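Local atomic coordinates of ribosome inactivating type 1 protein (Iris hollandica, PDB entry 3MVG), a protein that belongs to the type 1 ribosome-inactivating proteins, single-chain plant proteins of mixed alpha/beta fold. Residues T3-V8 with F51-D56; S17-N22 with Q157-T162; R60-V65 with Y76-R81. All blocks are in the same frame, centred on the assembly; numbering follows the deposited sequence. Where two conformers were deposited one is given.

Contact 1 (T3-V8 with F51-D56); sequences TVEFRV and FVRLFD
Thr3 to Arg7 pair one for one with Phe51 to Phe55 as parallel strands, their axes 4.6 Å apart and inclined at 20°. The backbone ladder alternates from side to side: Val4 N donates to Phe51 O, Arg53 N to Val4 O, Phe6 N to Arg53 O, Phe55 N to Phe6 O and Val8 N to Phe55 O. Thr3, Glu5, Arg7, Phe51, Arg53 and Phe55 share one face. There the guanidinium of Arg7 lies flat on the Phe55 ring, planes 4° apart, with CZ 3.6 Å from the ring centroid in a cation-pi stack; CD of Arg7 adds a CH-pi contact over the same face. In the conformer described, Glu5 OE2 comes to the edge of that ring and is gripped side-on by Arg53, whose NE (2.7 Å) and NH1 (2.8 Å) both reach this one oxygen. NE meets the anti lone pair of OE2, whereas NH1 approaches from above the carboxylate plane, the two flat groups standing 86° apart. CG2 of Thr3 lies over one face of the Arg53 guanidinium, offset toward its rim, and a water joins Thr3 OG1, also bonded to Ile1 O, to Arg53 NH2. On the reverse face Leu54 CD2 touches Phe6 CB at 3.8 Å. Helix 13-27 packs there on Val4 and Val52, helix 126-138 on Leu54 and, past the strand end, on Val8, while strand 61-67 continues the sheet beyond 49-55.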
loop_
_atom_site.group_PDB
_atom_site.type_symbol
_atom_site.label_atom_id
_atom_site.label_comp_id
_atom_site.label_asym_id
_atom_site.label_seq_id
_atom_site.Cartn_x
_atom_site.Cartn_y
_atom_site.Cartn_z
ATOM N N THR A 3 2.320 -24.160 -7.969
ATOM C CA THR A 3 2.663 -23.044 -8.858
ATOM C C THR A 3 1.672 -21.898 -8.736
ATOM O O THR A 3 0.454 -22.122 -8.688
ATOM C CB THR A 3 2.741 -23.527 -10.323
ATOM O OG1 THR A 3 3.690 -24.591 -10.407
ATOM C CG2 THR A 3 3.165 -22.401 -11.277
ATOM N N VAL A 4 2.220 -20.680 -8.663
ATOM C CA VAL A 4 1.480 -19.415 -8.637
ATOM C C VAL A 4 1.896 -18.605 -9.867
ATOM O O VAL A 4 3.089 -18.421 -10.107
ATOM C CB VAL A 4 1.836 -18.585 -7.382
ATOM C CG1 VAL A 4 1.061 -17.273 -7.373
ATOM C CG2 VAL A 4 1.572 -19.382 -6.110
ATOM N N GLU A 5 0.933 -18.129 -10.651
ATOM C CA GLU A 5 1.248 -17.451 -11.916
ATOM C C GLU A 5 0.957 -15.952 -11.924
ATOM O O GLU A 5 0.070 -15.476 -11.214
ATOM C CB GLU A 5 0.495 -18.102 -13.082
ATOM C CG GLU A 5 0.800 -19.573 -13.299
ATOM C CD GLU A 5 0.098 -20.136 -14.521
ATOM O OE1 GLU A 5 -1.099 -19.834 -14.704
ATOM O OE2 GLU A 5 0.739 -20.887 -15.288
ATOM N N PHE A 6 1.703 -15.222 -12.754
ATOM C CA PHE A 6 1.465 -13.799 -12.993
ATOM C C PHE A 6 1.825 -13.486 -14.440
ATOM O O PHE A 6 2.871 -13.920 -14.934
ATOM C CB PHE A 6 2.286 -12.915 -12.051
ATOM C CG PHE A 6 2.114 -11.445 -12.316
ATOM C CD1 PHE A 6 3.081 -10.737 -13.023
ATOM C CD2 PHE A 6 0.969 -10.773 -11.899
ATOM C CE1 PHE A 6 2.916 -9.386 -13.288
ATOM C CE2 PHE A 6 0.805 -9.413 -12.171
ATOM C CZ PHE A 6 1.785 -8.730 -12.861
ATOM N N ARG A 7 0.950 -12.739 -15.117
ATOM C CA ARG A 7 1.185 -12.307 -16.499
ATOM C C ARG A 7 1.182 -10.800 -16.586
ATOM O O ARG A 7 0.290 -10.150 -16.034
ATOM C CB ARG A 7 0.119 -12.861 -17.445
ATOM C CG ARG A 7 -0.142 -14.326 -17.242
ATOM C CD ARG A 7 -0.533 -14.991 -18.527
ATOM N NE ARG A 7 -0.821 -16.403 -18.297
ATOM C CZ ARG A 7 -0.898 -17.316 -19.255
ATOM N NH1 ARG A 7 -0.716 -16.958 -20.517
ATOM N NH2 ARG A 7 -1.159 -18.579 -18.949
ATOM N N VAL A 8 2.155 -10.230 -17.290
ATOM C CA VAL A 8 2.193 -8.777 -17.402
ATOM C C VAL A 8 1.038 -8.180 -18.215
ATOM O O VAL A 8 0.569 -7.088 -17.901
ATOM C CB VAL A 8 3.550 -8.227 -17.918
ATOM C CG1 VAL A 8 4.668 -8.515 -16.920
ATOM C CG2 VAL A 8 3.904 -8.762 -19.294
ATOM N N PHE A 51 6.821 -22.790 -7.056
ATOM C CA PHE A 51 7.100 -22.270 -8.393
ATOM C C PHE A 51 6.275 -21.012 -8.635
ATOM O O PHE A 51 5.085 -20.971 -8.297
ATOM C CB PHE A 51 6.729 -23.302 -9.459
ATOM C CG PHE A 51 7.727 -24.433 -9.639
ATOM C CD1 PHE A 51 7.506 -25.370 -10.639
ATOM C CD2 PHE A 51 8.881 -24.557 -8.863
ATOM C CE1 PHE A 51 8.394 -26.432 -10.856
ATOM C CE2 PHE A 51 9.777 -25.625 -9.070
ATOM C CZ PHE A 51 9.528 -26.556 -10.073
ATOM N N VAL A 52 6.894 -20.014 -9.261
ATOM C CA VAL A 52 6.225 -18.778 -9.633
ATOM C C VAL A 52 6.439 -18.599 -11.126
ATOM O O VAL A 52 7.543 -18.277 -11.568
ATOM C CB VAL A 52 6.782 -17.563 -8.854
ATOM C CG1 VAL A 52 6.091 -16.276 -9.296
ATOM C CG2 VAL A 52 6.581 -17.764 -7.369
ATOM N N ARG A 53 5.391 -18.859 -11.904
ATOM C CA ARG A 53 5.487 -18.774 -13.350
ATOM C C ARG A 53 5.093 -17.384 -13.817
ATOM O O ARG A 53 3.983 -16.915 -13.541
ATOM C CB ARG A 53 4.644 -19.858 -14.028
ATOM C CG ARG A 53 4.866 -19.914 -15.542
ATOM C CD ARG A 53 4.527 -21.259 -16.177
ATOM N NE ARG A 53 3.242 -21.795 -15.737
ATOM C CZ ARG A 53 3.091 -22.955 -15.102
ATOM N NH1 ARG A 53 1.882 -23.359 -14.739
ATOM N NH2 ARG A 53 4.144 -23.716 -14.831
ATOM N N LEU A 54 6.020 -16.726 -14.505
ATOM C CA LEU A 54 5.851 -15.343 -14.930
ATOM C C LEU A 54 5.862 -15.254 -16.439
ATOM O O LEU A 54 6.719 -15.850 -17.083
ATOM C CB LEU A 54 6.995 -14.493 -14.386
ATOM C CG LEU A 54 7.203 -14.478 -12.871
ATOM C CD1 LEU A 54 8.466 -13.717 -12.548
ATOM C CD2 LEU A 54 6.008 -13.845 -12.190
ATOM N N PHE A 55 4.941 -14.467 -16.992
ATOM C CA PHE A 55 4.761 -14.346 -18.448
ATOM C C PHE A 55 5.038 -12.926 -18.915
ATOM O O PHE A 55 4.520 -11.966 -18.339
ATOM C CB PHE A 55 3.332 -14.731 -18.843
ATOM C CG PHE A 55 2.990 -16.184 -18.618
ATOM C CD1 PHE A 55 2.677 -16.659 -17.352
ATOM C CD2 PHE A 55 2.936 -17.073 -19.693
ATOM C CE1 PHE A 55 2.344 -17.996 -17.149
ATOM C CE2 PHE A 55 2.596 -18.418 -19.498
ATOM C CZ PHE A 55 2.302 -18.878 -18.230
ATOM N N ASP A 56 5.855 -12.791 -19.959
ATOM C CA ASP A 56 6.172 -11.482 -20.528
ATOM C C ASP A 56 5.071 -10.979 -21.470
ATOM O O ASP A 56 3.999 -11.574 -21.523
ATOM C CB ASP A 56 7.561 -11.492 -21.185
ATOM C CG ASP A 56 7.613 -12.264 -22.499
ATOM O OD1 ASP A 56 6.555 -12.678 -23.032
ATOM O OD2 ASP A 56 8.743 -12.455 -22.996
HETATM O O HOH W 1 4.645 -25.477 -12.794
#

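Contact 2 (S17-N22 with Q157-T162); sequences SDFLQN and QLVSET
Leu20 and Val159 have the nearest CA atoms of the two helices, 7.4 Å apart; the axes of 17-22 and 157-162 approach to 10.4 Å, at an angle of 51°. No hydrogen bond crosses between the segments, and the touching residues are all buried. Leu20 carries most of the contact: both methyls of its forked end face the hydroxyl of Thr162 from one side, with CD2 3.5 Å and CD1 3.6 Å from OG1, and CD1 also rests on Thr162 CB at 3.7 Å. The two side chains cross at about a right angle. The chi1 of Thr162, 52°, sets OG1 between its own backbone N and carbonyl carbon, turned back over the preceding turn, where it could bond weakly to Leu158 O or Val159 O. Leu20 CD2 lies 4.1 Å from each of those carbonyl oxygens, so one methyl is near both. Beside this, CZ of Phe19 presents the ring edge to Val159 CG2 at 4.4 Å, a looser touch. The backbone of 157-161 makes a wider pi-type turn, in which Thr162 N bonds to Gln157 O. Leu158 O accepts from Tyr16 OH, and helix 166-173 packs on Leu20, Leu158 and Thr162. The arrangement is helix-on-helix packing in the interior of the ribosome-inactivating protein fold, joining the first helix of the chain, 13-27, to the long helix 146-164.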
loop_
_atom_site.group_PDB
_atom_site.type_symbol
_atom_site.label_atom_id
_atom_site.label_comp_id
_atom_site.label_asym_id
_atom_site.label_seq_id
_atom_site.Cartn_x
_atom_site.Cartn_y
_atom_site.Cartn_z
ATOM N N SER A 17 -1.602 -7.145 -6.932
ATOM C CA SER A 17 -1.800 -7.396 -5.507
ATOM C C SER A 17 -2.416 -8.768 -5.236
ATOM O O SER A 17 -2.041 -9.430 -4.260
ATOM C CB SER A 17 -2.646 -6.295 -4.900
ATOM O OG SER A 17 -1.912 -5.096 -4.872
ATOM N N ASP A 18 -3.348 -9.207 -6.081
ATOM C CA ASP A 18 -3.924 -10.539 -5.938
ATOM C C ASP A 18 -2.862 -11.620 -6.102
ATOM O O ASP A 18 -2.843 -12.603 -5.355
ATOM C CB ASP A 18 -5.055 -10.759 -6.956
ATOM C CG ASP A 18 -6.364 -10.068 -6.563
ATOM O OD1 ASP A 18 -6.494 -9.568 -5.428
ATOM O OD2 ASP A 18 -7.285 -10.034 -7.406
ATOM N N PHE A 19 -1.993 -11.450 -7.095
ATOM C CA PHE A 19 -0.868 -12.352 -7.296
ATOM C C PHE A 19 -0.009 -12.466 -6.029
ATOM O O PHE A 19 0.249 -13.559 -5.550
ATOM C CB PHE A 19 -0.046 -11.895 -8.510
ATOM C CG PHE A 19 1.385 -12.367 -8.503
ATOM C CD1 PHE A 19 1.692 -13.723 -8.515
ATOM C CD2 PHE A 19 2.425 -11.457 -8.509
ATOM C CE1 PHE A 19 3.017 -14.169 -8.511
ATOM C CE2 PHE A 19 3.753 -11.890 -8.510
ATOM C CZ PHE A 19 4.046 -13.251 -8.511
ATOM N N LEU A 20 0.397 -11.331 -5.482
ATOM C CA LEU A 20 1.254 -11.352 -4.302
ATOM C C LEU A 20 0.555 -11.971 -3.111
ATOM O O LEU A 20 1.189 -12.662 -2.319
ATOM C CB LEU A 20 1.737 -9.947 -3.954
ATOM C CG LEU A 20 2.708 -9.311 -4.951
ATOM C CD1 LEU A 20 3.090 -7.953 -4.422
ATOM C CD2 LEU A 20 3.963 -10.160 -5.151
ATOM N N GLN A 21 -0.740 -11.724 -2.958
ATOM C CA GLN A 21 -1.440 -12.286 -1.808
ATOM C C GLN A 21 -1.547 -13.802 -1.928
ATOM O O GLN A 21 -1.328 -14.526 -0.948
ATOM C CB GLN A 21 -2.807 -11.631 -1.597
ATOM C CG GLN A 21 -3.456 -12.040 -0.270
ATOM C CD GLN A 21 -2.554 -11.766 0.922
ATOM O OE1 GLN A 21 -1.915 -10.719 1.005
ATOM N NE2 GLN A 21 -2.498 -12.707 1.856
ATOM N N ASN A 22 -1.872 -14.299 -3.118
ATOM C CA ASN A 22 -1.877 -15.745 -3.347
ATOM C C ASN A 22 -0.494 -16.350 -3.110
ATOM O O ASN A 22 -0.359 -17.443 -2.553
ATOM C CB ASN A 22 -2.369 -16.072 -4.757
ATOM C CG ASN A 22 -3.874 -16.002 -4.876
ATOM O OD1 ASN A 22 -4.600 -16.328 -3.935
ATOM N ND2 ASN A 22 -4.356 -15.585 -6.040
ATOM N N GLN A 157 13.167 -8.406 -6.469
ATOM C CA GLN A 157 12.517 -7.293 -5.798
ATOM C C GLN A 157 11.014 -7.251 -6.024
ATOM O O GLN A 157 10.267 -6.932 -5.107
ATOM C CB GLN A 157 13.167 -5.973 -6.166
ATOM C CG GLN A 157 14.563 -5.826 -5.608
ATOM C CD GLN A 157 15.149 -4.492 -5.948
ATOM O OE1 GLN A 157 15.163 -3.573 -5.124
ATOM N NE2 GLN A 157 15.606 -4.353 -7.181
ATOM N N LEU A 158 10.565 -7.588 -7.229
ATOM C CA LEU A 158 9.144 -7.489 -7.568
ATOM C C LEU A 158 8.328 -8.718 -7.199
ATOM O O LEU A 158 7.092 -8.688 -7.301
ATOM C CB LEU A 158 8.959 -7.114 -9.043
ATOM C CG LEU A 158 9.525 -5.741 -9.407
ATOM C CD1 LEU A 158 9.409 -5.511 -10.901
ATOM C CD2 LEU A 158 8.794 -4.652 -8.652
ATOM N N VAL A 159 8.995 -9.784 -6.758
ATOM C CA VAL A 159 8.316 -10.996 -6.315
ATOM C C VAL A 159 8.619 -11.260 -4.837
ATOM O O VAL A 159 7.710 -11.215 -4.012
ATOM C CB VAL A 159 8.687 -12.215 -7.204
ATOM C CG1 VAL A 159 8.079 -13.480 -6.652
ATOM C CG2 VAL A 159 8.221 -11.977 -8.642
ATOM N N SER A 160 9.885 -11.511 -4.494
ATOM C CA SER A 160 10.251 -11.834 -3.105
ATOM C C SER A 160 10.129 -10.639 -2.161
ATOM O O SER A 160 9.565 -10.755 -1.073
ATOM C CB SER A 160 11.672 -12.382 -3.039
ATOM O OG SER A 160 11.804 -13.579 -3.786
ATOM N N GLU A 161 10.675 -9.492 -2.554
ATOM C CA GLU A 161 10.709 -8.358 -1.626
ATOM C C GLU A 161 9.336 -7.746 -1.400
ATOM O O GLU A 161 9.018 -7.328 -0.291
ATOM C CB GLU A 161 11.712 -7.285 -2.052
ATOM C CG GLU A 161 13.169 -7.759 -2.170
ATOM C CD GLU A 161 13.847 -8.106 -0.856
ATOM O OE1 GLU A 161 13.197 -8.087 0.213
ATOM O OE2 GLU A 161 15.057 -8.395 -0.907
ATOM N N THR A 162 8.528 -7.668 -2.456
ATOM C CA THR A 162 7.143 -7.213 -2.324
ATOM C C THR A 162 6.280 -8.216 -1.537
ATOM O O THR A 162 5.387 -7.807 -0.794
ATOM C CB THR A 162 6.527 -6.947 -3.696
ATOM O OG1 THR A 162 6.733 -8.109 -4.494
ATOM C CG2 THR A 162 7.170 -5.729 -4.373
#

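Contact 3 (R60-V65 with Y76-R81); sequences RPITLV and YQAQNR
Thr63 and Gln77 form a hydrogen-bonded pair of an antiparallel beta hairpin built from strands 61-67 and 72-78. Thr63 N donates to Gln77 O (3.0 Å), and Gln77 N returns a bond to Thr63 O (2.7 Å). Their side chains lie side by side on one face, pointing the same way. Gln77 CG stands anti to the backbone N (chi1 -171°) and the chain runs out extended, bringing NE2 to 4.0 Å from Thr63 OG1; a water bridges the two, bonded to OG1 and weakly to NE2. On the other face the Leu64 and Tyr76 side chains cross obliquely, Leu64 CD2 4.0 Å from Tyr76 CB, and in the conformer described Ile62 CG2 touches Ala78 CB at the same distance. The edge of the Tyr76 ring faces the methyl of Ala78. Further out, Leu136 of helix 126-138 packs on Tyr76, and Ile133 and His137 pack on Ile62, while Phe51 and Arg53 lie against Thr63. From Ala78 to Arg81 the chain reverses in a type I' turn, closed by Ala78 N to Arg81 O and Arg81 N to Ala78 O. A second water donates to Pro61 O (2.7 Å) and accepts from Gln79 N (2.8 Å).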
loop_
_atom_site.group_PDB
_atom_site.type_symbol
_atom_site.label_atom_id
_atom_site.label_comp_id
_atom_site.label_asym_id
_atom_site.label_seq_id
_atom_site.Cartn_x
_atom_site.Cartn_y
_atom_site.Cartn_z
ATOM N N ARG A 60 5.598 -15.393 -23.150
ATOM C CA ARG A 60 6.728 -16.294 -22.987
ATOM C C ARG A 60 7.022 -16.396 -21.497
ATOM O O ARG A 60 7.252 -15.373 -20.846
ATOM C CB ARG A 60 7.950 -15.774 -23.736
ATOM C CG ARG A 60 7.774 -15.730 -25.248
ATOM C CD ARG A 60 8.844 -14.873 -25.898
ATOM N NE ARG A 60 8.662 -13.462 -25.577
ATOM C CZ ARG A 60 8.053 -12.589 -26.372
ATOM N NH1 ARG A 60 7.569 -12.975 -27.545
ATOM N NH2 ARG A 60 7.930 -11.328 -25.995
ATOM N N PRO A 61 6.994 -17.622 -20.946
ATOM C CA PRO A 61 7.157 -17.769 -19.509
ATOM C C PRO A 61 8.561 -18.127 -19.045
ATOM O O PRO A 61 9.356 -18.697 -19.793
ATOM C CB PRO A 61 6.237 -18.941 -19.194
ATOM C CG PRO A 61 6.367 -19.831 -20.412
ATOM C CD PRO A 61 6.627 -18.904 -21.590
ATOM N N ILE A 62 8.873 -17.746 -17.807
ATOM C CA ILE A 62 9.969 -18.342 -17.028
ATOM C C ILE A 62 9.409 -18.665 -15.649
ATOM O O ILE A 62 8.506 -17.964 -15.183
ATOM C CB ILE A 62 11.241 -17.437 -16.921
ATOM C CG1 ILE A 62 10.985 -16.169 -16.099
ATOM C CG2 ILE A 62 11.782 -17.111 -18.294
ATOM C CD1 ILE A 62 11.373 -16.298 -14.648
ATOM N N THR A 63 9.917 -19.725 -15.014
ATOM C CA THR A 63 9.430 -20.139 -13.711
ATOM C C THR A 63 10.501 -19.930 -12.667
ATOM O O THR A 63 11.541 -20.586 -12.718
ATOM C CB THR A 63 8.981 -21.603 -13.717
ATOM O OG1 THR A 63 7.969 -21.773 -14.718
ATOM C CG2 THR A 63 8.415 -22.014 -12.349
ATOM N N LEU A 64 10.245 -19.030 -11.725
ATOM C CA LEU A 64 11.126 -18.887 -10.577
ATOM C C LEU A 64 10.867 -20.016 -9.593
ATOM O O LEU A 64 9.718 -20.439 -9.410
ATOM C CB LEU A 64 10.878 -17.563 -9.865
ATOM C CG LEU A 64 11.050 -16.267 -10.653
ATOM C CD1 LEU A 64 10.663 -15.088 -9.775
ATOM C CD2 LEU A 64 12.482 -16.123 -11.145
ATOM N N VAL A 65 11.929 -20.506 -8.968
ATOM C CA VAL A 65 11.797 -21.462 -7.879
ATOM C C VAL A 65 12.102 -20.711 -6.599
ATOM O O VAL A 65 13.195 -20.160 -6.442
ATOM C CB VAL A 65 12.754 -22.659 -8.046
ATOM C CG1 VAL A 65 12.523 -23.689 -6.939
ATOM C CG2 VAL A 65 12.591 -23.284 -9.431
ATOM N N TYR A 76 15.708 -20.795 -11.561
ATOM C CA TYR A 76 14.605 -20.503 -12.471
ATOM C C TYR A 76 14.648 -21.457 -13.650
ATOM O O TYR A 76 15.710 -21.992 -13.983
ATOM C CB TYR A 76 14.593 -19.023 -12.930
ATOM C CG TYR A 76 15.701 -18.664 -13.883
ATOM C CD1 TYR A 76 16.919 -18.178 -13.414
ATOM C CD2 TYR A 76 15.536 -18.824 -15.261
ATOM C CE1 TYR A 76 17.948 -17.859 -14.295
ATOM C CE2 TYR A 76 16.559 -18.518 -16.147
ATOM C CZ TYR A 76 17.762 -18.039 -15.659
ATOM O OH TYR A 76 18.799 -17.729 -16.504
ATOM N N GLN A 77 13.495 -21.662 -14.278
ATOM C CA GLN A 77 13.409 -22.426 -15.520
ATOM C C GLN A 77 13.108 -21.514 -16.697
ATOM O O GLN A 77 12.262 -20.616 -16.598
ATOM C CB GLN A 77 12.320 -23.485 -15.420
ATOM C CG GLN A 77 12.313 -24.463 -16.600
ATOM C CD GLN A 77 11.129 -25.397 -16.588
ATOM O OE1 GLN A 77 11.277 -26.598 -16.823
ATOM N NE2 GLN A 77 9.949 -24.858 -16.323
ATOM N N ALA A 78 13.806 -21.751 -17.805
ATOM C CA ALA A 78 13.550 -21.055 -19.063
ATOM C C ALA A 78 13.719 -22.048 -20.190
ATOM O O ALA A 78 14.738 -22.729 -20.265
ATOM C CB ALA A 78 14.518 -19.904 -19.239
ATOM N N GLN A 79 12.715 -22.128 -21.061
ATOM C CA GLN A 79 12.741 -23.014 -22.236
ATOM C C GLN A 79 13.215 -24.426 -21.883
ATOM O O GLN A 79 14.163 -24.952 -22.474
ATOM C CB GLN A 79 13.586 -22.410 -23.360
ATOM C CG GLN A 79 13.046 -21.088 -23.889
ATOM C CD GLN A 79 13.682 -20.682 -25.201
ATOM O OE1 GLN A 79 13.642 -21.432 -26.181
ATOM N NE2 GLN A 79 14.257 -19.495 -25.241
ATOM N N ASN A 80 12.557 -25.017 -20.891
ATOM C CA ASN A 80 12.780 -26.413 -20.499
ATOM C C ASN A 80 14.192 -26.752 -19.988
ATOM O O ASN A 80 14.657 -27.892 -20.118
ATOM C CB ASN A 80 12.367 -27.366 -21.633
ATOM C CG ASN A 80 11.923 -28.723 -21.123
ATOM O OD1 ASN A 80 11.352 -28.838 -20.038
ATOM N ND2 ASN A 80 12.189 -29.760 -21.904
ATOM N N ARG A 81 14.869 -25.762 -19.414
ATOM C CA ARG A 81 16.097 -25.997 -18.660
ATOM C C ARG A 81 16.073 -25.169 -17.382
ATOM O O ARG A 81 15.641 -24.007 -17.397
ATOM C CB ARG A 81 17.349 -25.665 -19.482
ATOM C CG ARG A 81 18.616 -26.208 -18.827
ATOM C CD ARG A 81 19.869 -25.904 -19.614
ATOM N NE ARG A 81 20.976 -26.697 -19.085
ATOM C CZ ARG A 81 22.259 -26.526 -19.390
ATOM N NH1 ARG A 81 22.646 -25.567 -20.228
ATOM N NH2 ARG A 81 23.162 -27.320 -18.831
HETATM O O HOH W 2 10.186 -21.075 -20.754
HETATM O O HOH W 3 8.859 -21.933 -17.481
#

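From the N terminus, strand 3-7 is the first half of contact 1 and runs on into helix 13-27, which opens contact 2. Contact 1 closes when strand 49-55 comes alongside, with contact 2 still open, so these two cross. Contact 3 follows contact 1 in series, closing the short hairpin loop; it lies wholly within the much longer span that ends when helix 146-164 meets 17-22. Contacts 1 and 3 share one mixed sheet, Val52 and Leu54 probably hydrogen-bonding to Leu64 and Ile62. Phe19 joins contacts 1 and 2, packing on Val4, Phe6 and Val52, while Val159 touches Leu64, tying the helical core to the sheet.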